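Local coordinates for protein-glutamine gamma-glutamyltransferase 2 (Pagrus major, PDB 1G0D) that probably cross-links proteins in a calcium-dependent reaction, joining peptide-bound glutamine to the amino group of lysine or to small primary amines, at residues A[218-223]-A[354-359]; A[379-384]-A[454-459]; A[558-563]-A[577-582]; A[613-618]-A[668-673]; A[623-628]-A[653-658]. All blocks are in the same frame, centred on the assembly; numbering follows the deposited sequence.

Interaction 1: residues A[218-223]-A[354-359]; sequences TITAMV and LDPTPQ
Thr220 on helix 212-223 comes nearest to Pro356 in segment 354-359, with 4.8 Å between their CA atoms. The CB of Thr220 points toward that segment, and its two branches have different partners. CG2 is anti to the backbone N, which carries it to the peptide joining Asp355 and Pro356. There Thr220 CG2 lies 3.5 Å from Asp355 O. Thr220 CG2 is also 3.6 Å from Pro356 CA. OG1 stands beside the backbone N and bonds to Gly216 O, one turn earlier in the same helix. This buried hydroxyl is therefore satisfied within its own helix. Its approach to the Leu354 side chain is modelled too close, and Leu354 has unusual torsions (chi1 -103°, chi2 2°), so the detail there is doubtful. Val223 and Pro356 lie side by side and point the same way, with Val223 CB 4.0 Å from Pro356 CB. Phe275 of helix 272-286 also touches the proline. Asp355 is an active-site residue, and its CB points away from helix 212-223. Asp355 OD2 bonds to His332 NE2 of the Cys-His-Asp triad. Asp355 OD1 takes a weak bond of 3.3 Å from Thr357 N. The contacts of Thr220 and Val223 with Pro356 are van der Waals packing. The helix backs the main chain at the catalytic aspartate, and the carboxylate is turned to its histidine.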
# COMPACT_ATOMS: atom_id res chain seq x y z
N THR A 218 12.02 -5.81 -7.11
CA THR A 218 12.06 -4.91 -8.26
C THR A 218 10.85 -3.97 -8.28
O THR A 218 11.01 -2.80 -8.50
CB THR A 218 12.08 -5.69 -9.53
OG1 THR A 218 13.24 -6.53 -9.53
CG2 THR A 218 12.10 -4.77 -10.72
N ILE A 219 9.65 -4.49 -8.07
CA ILE A 219 8.46 -3.66 -8.05
C ILE A 219 8.55 -2.67 -6.91
O ILE A 219 8.28 -1.50 -7.08
CB ILE A 219 7.19 -4.51 -7.85
CG1 ILE A 219 6.91 -5.33 -9.11
CG2 ILE A 219 6.01 -3.62 -7.58
CD1 ILE A 219 6.88 -4.47 -10.37
N THR A 220 8.94 -3.13 -5.74
CA THR A 220 9.04 -2.23 -4.61
C THR A 220 10.00 -1.07 -4.89
O THR A 220 9.80 0.07 -4.45
CB THR A 220 9.49 -2.98 -3.39
OG1 THR A 220 8.47 -3.91 -3.05
CG2 THR A 220 9.67 -2.07 -2.22
N ALA A 221 11.05 -1.37 -5.65
CA ALA A 221 12.06 -0.37 -5.98
C ALA A 221 11.60 0.65 -7.01
O ALA A 221 11.97 1.84 -6.93
CB ALA A 221 13.32 -1.07 -6.44
N MET A 222 10.78 0.22 -7.96
CA MET A 222 10.30 1.11 -9.02
C MET A 222 9.16 2.06 -8.66
O MET A 222 8.96 3.08 -9.32
CB MET A 222 9.89 0.29 -10.23
CG MET A 222 11.07 -0.39 -10.90
SD MET A 222 11.87 0.72 -12.06
CE MET A 222 10.36 1.55 -12.82
N VAL A 223 8.41 1.71 -7.61
CA VAL A 223 7.28 2.54 -7.20
C VAL A 223 7.66 3.96 -6.85
O VAL A 223 6.94 4.89 -7.22
CB VAL A 223 6.52 1.92 -6.04
CG1 VAL A 223 5.36 2.83 -5.59
CG2 VAL A 223 5.99 0.58 -6.48
N LEU A 354 7.65 -5.47 2.27
CA LEU A 354 8.19 -4.72 1.13
C LEU A 354 7.78 -3.23 1.38
O LEU A 354 6.59 -2.88 1.35
CB LEU A 354 7.54 -5.21 -0.17
CG LEU A 354 8.24 -6.14 -1.14
CD1 LEU A 354 9.56 -6.52 -0.62
CD2 LEU A 354 7.43 -7.36 -1.37
N ASP A 355 8.75 -2.37 1.65
CA ASP A 355 8.43 -0.98 1.91
C ASP A 355 8.92 -0.14 0.73
O ASP A 355 10.12 0.02 0.54
CB ASP A 355 9.09 -0.55 3.21
CG ASP A 355 8.49 0.73 3.77
OD1 ASP A 355 7.70 1.38 3.06
OD2 ASP A 355 8.81 1.07 4.92
N PRO A 356 7.99 0.38 -0.09
CA PRO A 356 8.39 1.20 -1.25
C PRO A 356 8.99 2.58 -0.88
O PRO A 356 9.72 3.18 -1.69
CB PRO A 356 7.10 1.32 -2.08
CG PRO A 356 6.05 0.45 -1.38
CD PRO A 356 6.52 0.26 0.02
N THR A 357 8.65 3.06 0.33
CA THR A 357 9.12 4.32 0.85
C THR A 357 10.61 4.23 1.12
O THR A 357 11.07 3.42 1.94
CB THR A 357 8.40 4.67 2.13
OG1 THR A 357 6.98 4.68 1.91
CG2 THR A 357 8.84 6.05 2.59
N PRO A 358 11.40 5.08 0.43
CA PRO A 358 12.85 5.03 0.64
C PRO A 358 13.22 5.22 2.10
O PRO A 358 12.49 5.86 2.86
CB PRO A 358 13.41 6.12 -0.29
CG PRO A 358 12.33 6.31 -1.35
CD PRO A 358 11.03 6.10 -0.56
N GLN A 359 14.35 4.64 2.48
CA GLN A 359 14.81 4.74 3.83
C GLN A 359 15.43 6.07 4.04
O GLN A 359 16.19 6.57 3.20
CB GLN A 359 15.83 3.67 4.18
CG GLN A 359 16.12 3.68 5.69
CD GLN A 359 14.86 3.66 6.64
OE1 GLN A 359 14.03 2.73 6.60
NE2 GLN A 359 14.75 4.69 7.51

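Interaction 2: residues A[379-384]-A[454-459]; sequences GNLGVK and KKAGRR
A Schellman motif ends helix 373-378 at Gly379, and this turn meets the last turn of helix 447-456 at Ala456. Gly379 has a positive phi of 76°, which favours glycine. The CA atoms of Gly379 and Ala456 are 5.3 Å apart. Ala456 CB packs 3.8 Å from Gly379 O. The Lys455 chain starts with CG anti to the backbone N and stays extended to its end, passing alongside the same carbonyl. Lys455 CE is 3.9 Å from Gly379 O, a distance nearly matched by CG, CD and NZ. The ammonium itself bonds to Glu378 O, the neighbouring carbonyl at the end of helix 373-378. Leu381 closes the other part of the contact. Leu381 CD2 lies 3.5 Å from Ala456 O. Leu381 CD2 also packs on Ala456 CB, at 4.0 Å. Phe391 of helix 387-395 touches both Leu381 and Ala456. Asn380 forms an Asx turn: Asn380 OD1 accepts from Gly382 N at 2.7 Å, with the donor 38° above the carbonyl plane. Beyond the helix, Arg458 bonds to Asn395 O and Arg459 makes a salt bridge to Asp397, two residues that probably bind calcium, as in related transglutaminases. The two segments thus meet through small apolar contacts and a lysine on a helix end. Placing that positive charge by the carbonyls of a helix terminus would probably be electrostatically favourable.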
# COMPACT_ATOMS: atom_id res chain seq x y z
N GLY A 379 13.66 -11.29 15.92
CA GLY A 379 14.85 -10.47 16.00
C GLY A 379 16.05 -10.93 15.20
O GLY A 379 17.17 -10.73 15.64
N ASN A 380 15.87 -11.55 14.05
CA ASN A 380 17.05 -11.94 13.29
C ASN A 380 17.28 -10.88 12.24
O ASN A 380 16.61 -10.84 11.22
CB ASN A 380 16.84 -13.27 12.60
CG ASN A 380 17.92 -13.57 11.60
OD1 ASN A 380 18.95 -12.90 11.56
ND2 ASN A 380 17.69 -14.59 10.76
N LEU A 381 18.22 -9.99 12.50
CA LEU A 381 18.50 -8.90 11.59
C LEU A 381 19.50 -9.34 10.54
O LEU A 381 19.85 -8.56 9.68
CB LEU A 381 19.07 -7.72 12.36
CG LEU A 381 18.17 -6.74 13.11
CD1 LEU A 381 16.96 -7.42 13.66
CD2 LEU A 381 18.95 -6.08 14.24
N GLY A 382 19.95 -10.59 10.58
CA GLY A 382 20.95 -11.02 9.61
C GLY A 382 20.55 -11.54 8.24
O GLY A 382 21.42 -11.91 7.45
N VAL A 383 19.26 -11.54 7.92
CA VAL A 383 18.79 -12.04 6.64
C VAL A 383 18.41 -10.94 5.68
O VAL A 383 18.00 -9.87 6.12
CB VAL A 383 17.55 -12.95 6.81
CG1 VAL A 383 17.95 -14.21 7.50
CG2 VAL A 383 16.47 -12.27 7.64
N LYS A 384 18.57 -11.18 4.38
CA LYS A 384 18.19 -10.17 3.41
C LYS A 384 16.68 -10.27 3.26
O LYS A 384 16.13 -11.36 3.38
CB LYS A 384 18.88 -10.41 2.08
CG LYS A 384 19.06 -11.83 1.75
CD LYS A 384 19.85 -11.93 0.45
CE LYS A 384 20.41 -13.36 0.19
NZ LYS A 384 19.34 -14.37 -0.02
N LYS A 454 17.21 -8.20 23.39
CA LYS A 454 18.56 -8.46 23.85
C LYS A 454 19.36 -8.97 22.66
O LYS A 454 20.41 -8.45 22.32
CB LYS A 454 18.55 -9.49 24.98
CG LYS A 454 18.18 -8.92 26.38
CD LYS A 454 18.64 -9.88 27.54
CE LYS A 454 17.52 -10.86 28.06
NZ LYS A 454 17.37 -12.22 27.38
N LYS A 455 18.84 -9.98 22.00
CA LYS A 455 19.50 -10.54 20.83
C LYS A 455 19.75 -9.51 19.70
O LYS A 455 20.83 -9.43 19.13
CB LYS A 455 18.62 -11.69 20.33
CG LYS A 455 18.92 -12.25 18.95
CD LYS A 455 17.91 -13.34 18.63
CE LYS A 455 18.22 -14.08 17.34
NZ LYS A 455 16.92 -14.60 16.80
N ALA A 456 18.75 -8.71 19.38
CA ALA A 456 18.85 -7.77 18.28
C ALA A 456 19.53 -6.44 18.56
O ALA A 456 19.82 -5.67 17.62
CB ALA A 456 17.47 -7.54 17.71
N GLY A 457 19.75 -6.16 19.84
CA GLY A 457 20.38 -4.90 20.20
C GLY A 457 19.42 -3.76 20.53
O GLY A 457 19.82 -2.59 20.45
N ARG A 458 18.17 -4.06 20.89
CA ARG A 458 17.21 -3.02 21.25
C ARG A 458 17.48 -2.79 22.72
O ARG A 458 17.42 -3.76 23.48
CB ARG A 458 15.79 -3.54 21.11
CG ARG A 458 14.85 -2.59 20.43
CD ARG A 458 14.96 -1.21 20.99
NE ARG A 458 14.68 -1.16 22.41
CZ ARG A 458 13.49 -0.88 22.93
NH1 ARG A 458 13.34 -0.86 24.24
NH2 ARG A 458 12.44 -0.64 22.15
N ARG A 459 17.80 -1.56 23.13
CA ARG A 459 18.09 -1.34 24.56
C ARG A 459 16.86 -1.76 25.34
O ARG A 459 15.74 -1.54 24.90
CB ARG A 459 18.49 0.13 24.87
CG ARG A 459 17.56 1.22 24.34
CD ARG A 459 18.01 2.60 24.82
NE ARG A 459 17.29 3.69 24.16
CZ ARG A 459 17.76 4.93 24.04
NH1 ARG A 459 18.95 5.24 24.53
NH2 ARG A 459 17.03 5.86 23.43

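Interaction 3: residues A[558-563]-A[577-582]; sequences LIRVKA and VANIPL
Arg560 and Asn579 face each other as a non-hydrogen-bonded pair of two antiparallel strands, their side chains side by side and pointing the same way. Arg560 CB is 3.7 Å from Asn579 OD1. The next atom, Arg560 CG, is anti to its backbone N and touches Val577 CG1 at 3.5 Å. Arg560 CD is 3.8 Å from Asn579 OD1 and still touches Val577 CG1. The chain then bends at chi3 (-78°), which places NE beside the amide. Arg560 NE donates to Asn579 OD1 at 2.9 Å, almost straight at 176°. The oxygen lies in the guanidinium plane and uses a lone pair, yet the guanidinium and amide planes stand 84° apart. At the tip, NH1 bonds to Ser517 OG and Asn330 OD1, and NH2 makes a salt bridge to Asp326. Lys562 NZ shares that aspartate. On the face of Ile559 and Val561, Val561 CG2 meets Ile580 CD1 at 3.8 Å. Past the strand end, Leu582 CD2 reaches Ile559 CD1 at 3.7 Å. Backbone bonds join Ile559 with Ile580 and Val561 with Ala578, two in each pair. The arrangement is a beta hairpin of strands 558-566 and 573-581, whose residues Ala578 to Pro581 probably belong to the GTP site.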
# COMPACT_ATOMS: atom_id res chain seq x y z
N LEU A 558 -3.99 18.21 11.21
CA LEU A 558 -3.45 17.64 12.45
C LEU A 558 -2.85 18.63 13.47
O LEU A 558 -2.09 19.54 13.13
CB LEU A 558 -2.37 16.63 12.09
CG LEU A 558 -2.72 15.27 11.53
CD1 LEU A 558 -1.47 14.77 10.82
CD2 LEU A 558 -3.19 14.30 12.66
N ILE A 559 -3.16 18.41 14.74
CA ILE A 559 -2.64 19.25 15.79
C ILE A 559 -2.00 18.39 16.86
O ILE A 559 -2.68 17.62 17.54
CB ILE A 559 -3.78 20.13 16.40
CG1 ILE A 559 -4.13 21.25 15.41
CG2 ILE A 559 -3.35 20.71 17.75
CD1 ILE A 559 -5.43 21.92 15.69
N ARG A 560 -0.70 18.52 17.02
CA ARG A 560 -0.02 17.74 18.04
C ARG A 560 -0.02 18.50 19.36
O ARG A 560 0.56 19.57 19.45
CB ARG A 560 1.42 17.48 17.60
CG ARG A 560 2.16 16.42 18.40
CD ARG A 560 3.43 16.07 17.67
NE ARG A 560 3.18 15.18 16.55
CZ ARG A 560 4.13 14.67 15.77
NH1 ARG A 560 3.81 13.85 14.77
NH2 ARG A 560 5.40 14.98 15.98
N VAL A 561 -0.69 17.97 20.38
CA VAL A 561 -0.72 18.61 21.69
C VAL A 561 0.26 17.88 22.59
O VAL A 561 0.32 16.65 22.56
CB VAL A 561 -2.11 18.52 22.31
CG1 VAL A 561 -2.11 19.16 23.70
CG2 VAL A 561 -3.11 19.20 21.40
N LYS A 562 1.06 18.62 23.36
CA LYS A 562 2.04 18.04 24.28
C LYS A 562 1.89 18.61 25.68
O LYS A 562 1.50 19.75 25.86
CB LYS A 562 3.46 18.31 23.81
CG LYS A 562 3.71 17.86 22.39
CD LYS A 562 5.17 18.08 22.02
CE LYS A 562 5.50 17.56 20.64
NZ LYS A 562 6.97 17.48 20.48
N ALA A 563 2.18 17.82 26.69
CA ALA A 563 2.04 18.36 28.03
C ALA A 563 3.24 17.86 28.80
O ALA A 563 3.64 16.71 28.65
CB ALA A 563 0.75 17.88 28.67
N VAL A 577 2.04 13.01 24.69
CA VAL A 577 1.70 13.71 23.48
C VAL A 577 0.43 13.15 22.87
O VAL A 577 0.12 12.00 23.09
CB VAL A 577 2.85 13.62 22.48
CG1 VAL A 577 2.46 14.30 21.17
CG2 VAL A 577 4.05 14.28 23.08
N ALA A 578 -0.30 13.98 22.16
CA ALA A 578 -1.53 13.55 21.52
C ALA A 578 -1.61 14.22 20.17
O ALA A 578 -1.26 15.39 20.04
CB ALA A 578 -2.73 13.95 22.36
N ASN A 579 -2.03 13.49 19.15
CA ASN A 579 -2.17 14.08 17.83
C ASN A 579 -3.63 14.11 17.55
O ASN A 579 -4.28 13.07 17.57
CB ASN A 579 -1.49 13.25 16.77
CG ASN A 579 -0.02 13.48 16.75
OD1 ASN A 579 0.46 14.33 16.01
ND2 ASN A 579 0.70 12.74 17.57
N ILE A 580 -4.15 15.30 17.30
CA ILE A 580 -5.55 15.43 17.04
C ILE A 580 -5.89 15.59 15.58
O ILE A 580 -5.52 16.58 14.96
CB ILE A 580 -6.14 16.60 17.81
CG1 ILE A 580 -5.69 16.53 19.27
CG2 ILE A 580 -7.66 16.57 17.75
CD1 ILE A 580 -6.29 17.60 20.17
N PRO A 581 -6.52 14.58 14.97
CA PRO A 581 -6.90 14.71 13.57
C PRO A 581 -8.32 15.37 13.49
O PRO A 581 -9.32 14.78 13.92
CB PRO A 581 -6.86 13.27 13.07
CG PRO A 581 -6.91 12.41 14.30
CD PRO A 581 -6.86 13.26 15.51
N LEU A 582 -8.39 16.59 12.98
CA LEU A 582 -9.66 17.29 12.87
C LEU A 582 -10.39 16.73 11.64
O LEU A 582 -9.81 16.72 10.54
CB LEU A 582 -9.42 18.80 12.73
CG LEU A 582 -9.19 19.72 13.95
CD1 LEU A 582 -8.57 18.99 15.06
CD2 LEU A 582 -8.26 20.82 13.57

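Interaction 4: residues A[613-618]-A[668-673]; sequences VPLKGG and DRLKDV
Asp668 and Lys616 have side chains that cross obliquely, and the aspartate carboxylate turns to the lysine backbone. Asp668 CG sits between its backbone N and carbonyl carbon (chi1 58°), which sets CG back over its own main chain. Lys616 N donates to Asp668 OD2 at 3.0 Å. Arg669 N bonds to this oxygen from the opposite face, but that bond is modelled very short and its detail is doubtful. In return, Asp668 N donates to Lys616 O at 3.0 Å. A water donates both to Asp668 OD1, at 2.7 Å, and to Pro614 O. Lys616 NZ is 4.5 Å from Asp668 OD1, beyond a salt bridge. Val613 and Arg669 cross at about a right angle. The Arg669 chain bends at chi2 and chi3, and Val613 lies over one face of the guanidinium, toward its rim. Val613 CG2 is 3.3 Å from Arg669 NH1. The polar end of Arg669 bonds through NH2 to Tyr546 OH. An alanine at Arg669 would probably leave Val613 without this flat cover and Tyr546 without this bond. Leu615 CD1 packs on Leu670 CB at 3.8 Å, and both leucines touch Phe607 of strand 601-608. Leu615 also rests on Phe665 of strand 659-666 and pairs with Val639 of strand 638-639. The contact joins the loop between strands 659-666 and 673-682 to short strand 615-616, within the C-terminal immunoglobulin-like domain.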
# COMPACT_ATOMS: atom_id res chain seq x y z
N VAL A 613 -16.71 29.70 5.39
CA VAL A 613 -16.01 30.35 4.30
C VAL A 613 -16.50 29.70 3.04
O VAL A 613 -16.91 28.56 3.05
CB VAL A 613 -14.49 30.06 4.35
CG1 VAL A 613 -13.73 31.20 3.75
CG2 VAL A 613 -14.04 29.80 5.76
N PRO A 614 -16.49 30.43 1.92
CA PRO A 614 -16.96 29.74 0.72
C PRO A 614 -15.76 28.90 0.22
O PRO A 614 -14.61 29.29 0.45
CB PRO A 614 -17.28 30.89 -0.23
CG PRO A 614 -16.22 31.91 0.11
CD PRO A 614 -16.11 31.83 1.63
N LEU A 615 -15.99 27.75 -0.41
CA LEU A 615 -14.89 26.95 -0.96
C LEU A 615 -15.05 27.04 -2.44
O LEU A 615 -16.15 26.95 -2.97
CB LEU A 615 -14.98 25.48 -0.55
CG LEU A 615 -16.08 25.02 0.41
CD1 LEU A 615 -16.18 23.53 0.34
CD2 LEU A 615 -15.76 25.45 1.81
N LYS A 616 -13.98 27.27 -3.15
CA LYS A 616 -14.15 27.33 -4.57
C LYS A 616 -13.14 26.40 -5.15
O LYS A 616 -12.18 26.01 -4.48
CB LYS A 616 -13.98 28.76 -5.10
CG LYS A 616 -12.98 29.62 -4.35
CD LYS A 616 -12.77 30.95 -5.09
CE LYS A 616 -12.55 32.14 -4.12
NZ LYS A 616 -13.71 32.39 -3.18
N GLY A 617 -13.35 26.07 -6.41
CA GLY A 617 -12.48 25.12 -7.08
C GLY A 617 -12.94 23.71 -6.76
O GLY A 617 -12.17 22.76 -6.96
N GLY A 618 -14.19 23.60 -6.27
CA GLY A 618 -14.77 22.32 -5.89
C GLY A 618 -14.80 21.33 -7.03
O GLY A 618 -15.43 21.61 -8.05
N ASP A 668 -10.34 24.90 -2.33
CA ASP A 668 -9.28 25.75 -1.79
C ASP A 668 -9.17 25.66 -0.27
O ASP A 668 -8.08 25.45 0.26
CB ASP A 668 -9.49 27.23 -2.18
CG ASP A 668 -10.83 27.78 -1.72
OD1 ASP A 668 -11.00 29.02 -1.79
OD2 ASP A 668 -11.70 26.99 -1.29
N ARG A 669 -10.30 25.79 0.42
CA ARG A 669 -10.32 25.74 1.86
C ARG A 669 -10.70 24.40 2.48
O ARG A 669 -10.44 24.18 3.67
CB ARG A 669 -11.26 26.83 2.37
CG ARG A 669 -10.95 28.18 1.76
CD ARG A 669 -9.74 28.83 2.42
NE ARG A 669 -10.18 29.75 3.46
CZ ARG A 669 -10.34 29.40 4.74
NH1 ARG A 669 -10.75 30.29 5.65
NH2 ARG A 669 -10.08 28.14 5.11
N LEU A 670 -11.34 23.52 1.70
CA LEU A 670 -11.71 22.18 2.20
C LEU A 670 -11.02 21.12 1.38
O LEU A 670 -11.31 20.95 0.18
CB LEU A 670 -13.20 21.92 2.11
CG LEU A 670 -13.94 21.53 3.39
CD1 LEU A 670 -14.97 20.48 3.05
CD2 LEU A 670 -13.02 21.04 4.45
N LYS A 671 -10.09 20.43 2.04
CA LYS A 671 -9.33 19.40 1.36
C LYS A 671 -9.43 18.12 2.14
O LYS A 671 -9.70 18.16 3.35
CB LYS A 671 -7.85 19.82 1.26
CG LYS A 671 -7.59 21.29 0.98
CD LYS A 671 -6.10 21.63 0.98
CE LYS A 671 -5.70 22.28 -0.33
NZ LYS A 671 -6.53 21.77 -1.49
N ASP A 672 -9.22 17.00 1.43
CA ASP A 672 -9.22 15.67 2.05
C ASP A 672 -10.66 15.28 2.42
O ASP A 672 -10.98 14.98 3.57
CB ASP A 672 -8.29 15.72 3.29
CG ASP A 672 -7.67 14.38 3.64
OD1 ASP A 672 -7.53 14.11 4.86
OD2 ASP A 672 -7.31 13.62 2.73
N VAL A 673 -11.56 15.32 1.45
CA VAL A 673 -12.94 14.95 1.75
C VAL A 673 -13.36 13.71 0.92
O VAL A 673 -13.39 13.75 -0.31
CB VAL A 673 -13.90 16.14 1.48
CG1 VAL A 673 -15.31 15.73 1.81
CG2 VAL A 673 -13.47 17.34 2.30
O HOH W 1 -12.12 30.95 -0.28

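Interaction 5: residues A[623-628]-A[653-658]; sequences EGAGLL and PMRTGV
Gly626 O holds the backbone N of both Met654 and Arg655. Arg655 N donates to Gly626 O at 3.0 Å, in the carbonyl plane on a lone pair. Met654 N donates to Gly626 O at 2.9 Å from above that plane. Met654 CG is anti to the carbonyl carbon, chi2 is extended, and the bend at chi3 (-65°) places CE over the main chain of Leu627. Met654 CE is 3.6 Å from Leu627 C. Leu627 CB points away, but its end comes back, with Leu627 CD2 4.0 Å from Pro653 CB. Arg655 starts like Met654 and also bends at chi3 (-82°). Arg655 NE lies 4.0 Å from Gly626 CA. Arg655 NH2 is 3.5 Å from Gly626 N, and both donate to Glu181 OE2. Arg655 NH1 makes salt bridges to Glu158 and Glu26. A leucine in place of Arg655 would probably leave these three glutamates without their common positive partner. Leu627 and Leu628 form a classic beta bulge opposite Gly624, and the positive phi of Gly626 (78°) calls for glycine. The chemistry is therefore double: a carbonyl gripped by two backbone donors fixes the loops, and the arginine's salt bridges join the C-terminal domain to earlier parts of the chain.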
# COMPACT_ATOMS: atom_id res chain seq x y z
N GLU A 623 -14.60 7.06 -8.99
CA GLU A 623 -14.02 5.88 -9.60
C GLU A 623 -14.42 4.61 -8.86
O GLU A 623 -14.80 4.65 -7.69
CB GLU A 623 -12.52 5.99 -9.63
CG GLU A 623 -11.90 5.50 -8.37
CD GLU A 623 -10.43 5.29 -8.52
OE1 GLU A 623 -10.02 4.58 -9.46
OE2 GLU A 623 -9.68 5.85 -7.69
N GLY A 624 -14.32 3.48 -9.56
CA GLY A 624 -14.63 2.21 -8.95
C GLY A 624 -14.19 1.07 -9.85
O GLY A 624 -14.48 1.11 -11.04
N ALA A 625 -13.45 0.09 -9.30
CA ALA A 625 -13.00 -1.07 -10.07
C ALA A 625 -14.29 -1.67 -10.58
O ALA A 625 -15.21 -1.89 -9.78
CB ALA A 625 -12.30 -2.08 -9.16
N GLY A 626 -14.40 -1.89 -11.88
CA GLY A 626 -15.62 -2.48 -12.40
C GLY A 626 -16.82 -1.58 -12.55
O GLY A 626 -17.81 -2.00 -13.16
N LEU A 627 -16.78 -0.36 -12.00
CA LEU A 627 -17.87 0.63 -12.10
C LEU A 627 -17.46 1.73 -13.11
O LEU A 627 -18.09 1.89 -14.15
CB LEU A 627 -18.20 1.26 -10.74
CG LEU A 627 -18.86 0.37 -9.67
CD1 LEU A 627 -19.40 1.22 -8.51
CD2 LEU A 627 -19.97 -0.44 -10.32
N LEU A 628 -16.42 2.52 -12.79
CA LEU A 628 -15.90 3.54 -13.70
C LEU A 628 -14.48 3.97 -13.41
O LEU A 628 -13.98 3.85 -12.29
CB LEU A 628 -16.74 4.80 -13.75
CG LEU A 628 -17.43 5.58 -12.63
CD1 LEU A 628 -16.51 6.08 -11.64
CD2 LEU A 628 -18.11 6.79 -13.24
N PRO A 653 -22.03 0.56 -15.34
CA PRO A 653 -21.02 -0.37 -14.83
C PRO A 653 -20.35 -1.20 -15.94
O PRO A 653 -20.90 -1.40 -17.02
CB PRO A 653 -21.80 -1.19 -13.81
CG PRO A 653 -22.84 -0.24 -13.32
CD PRO A 653 -23.26 0.55 -14.53
N MET A 654 -19.13 -1.66 -15.69
CA MET A 654 -18.42 -2.41 -16.69
C MET A 654 -18.42 -3.89 -16.40
O MET A 654 -18.48 -4.71 -17.30
CB MET A 654 -17.00 -1.90 -16.76
CG MET A 654 -16.91 -0.55 -17.39
SD MET A 654 -15.27 0.15 -17.29
CE MET A 654 -15.04 0.38 -15.45
N ARG A 655 -18.33 -4.25 -15.13
CA ARG A 655 -18.34 -5.66 -14.75
C ARG A 655 -19.39 -5.88 -13.66
O ARG A 655 -19.83 -4.96 -12.94
CB ARG A 655 -16.96 -6.10 -14.25
CG ARG A 655 -15.85 -6.25 -15.31
CD ARG A 655 -14.53 -6.69 -14.67
NE ARG A 655 -13.78 -5.57 -14.09
CZ ARG A 655 -13.01 -5.66 -13.01
NH1 ARG A 655 -12.86 -6.81 -12.38
NH2 ARG A 655 -12.35 -4.59 -12.56
N THR A 656 -19.80 -7.12 -13.52
CA THR A 656 -20.81 -7.44 -12.55
C THR A 656 -20.14 -7.73 -11.23
O THR A 656 -18.92 -7.86 -11.18
CB THR A 656 -21.64 -8.62 -13.08
OG1 THR A 656 -22.48 -9.08 -12.03
CG2 THR A 656 -20.73 -9.75 -13.60
N GLY A 657 -20.90 -7.78 -10.15
CA GLY A 657 -20.32 -8.07 -8.85
C GLY A 657 -20.61 -7.07 -7.75
O GLY A 657 -21.33 -6.08 -7.97
N VAL A 658 -20.11 -7.34 -6.55
CA VAL A 658 -20.28 -6.42 -5.44
C VAL A 658 -19.13 -5.40 -5.59
O VAL A 658 -17.96 -5.73 -5.38
CB VAL A 658 -20.18 -7.13 -4.09
CG1 VAL A 658 -20.33 -6.12 -2.97
CG2 VAL A 658 -21.23 -8.22 -3.99

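The interactions follow one another along the chain in the order 1, 2, 3 and then 4, whose loop encloses interaction 5. Interactions 1 and 2 lie in the catalytic core, their centres about 22 Å apart, one at the buried active site and the other at the surface near the probable calcium ligands. Interaction 3 is in the mixed sheet that holds strands 558-566 and 573-581. Interactions 4 and 5 share the C-terminal immunoglobulin-like domain, with centres about 28 Å apart. Interactions 2 and 5 lie on opposite sides of the chain's centre, their centres about 46 Å apart. None of the five touches another; they are spread over the catalytic core, the mixed sheet and the C-terminal domain.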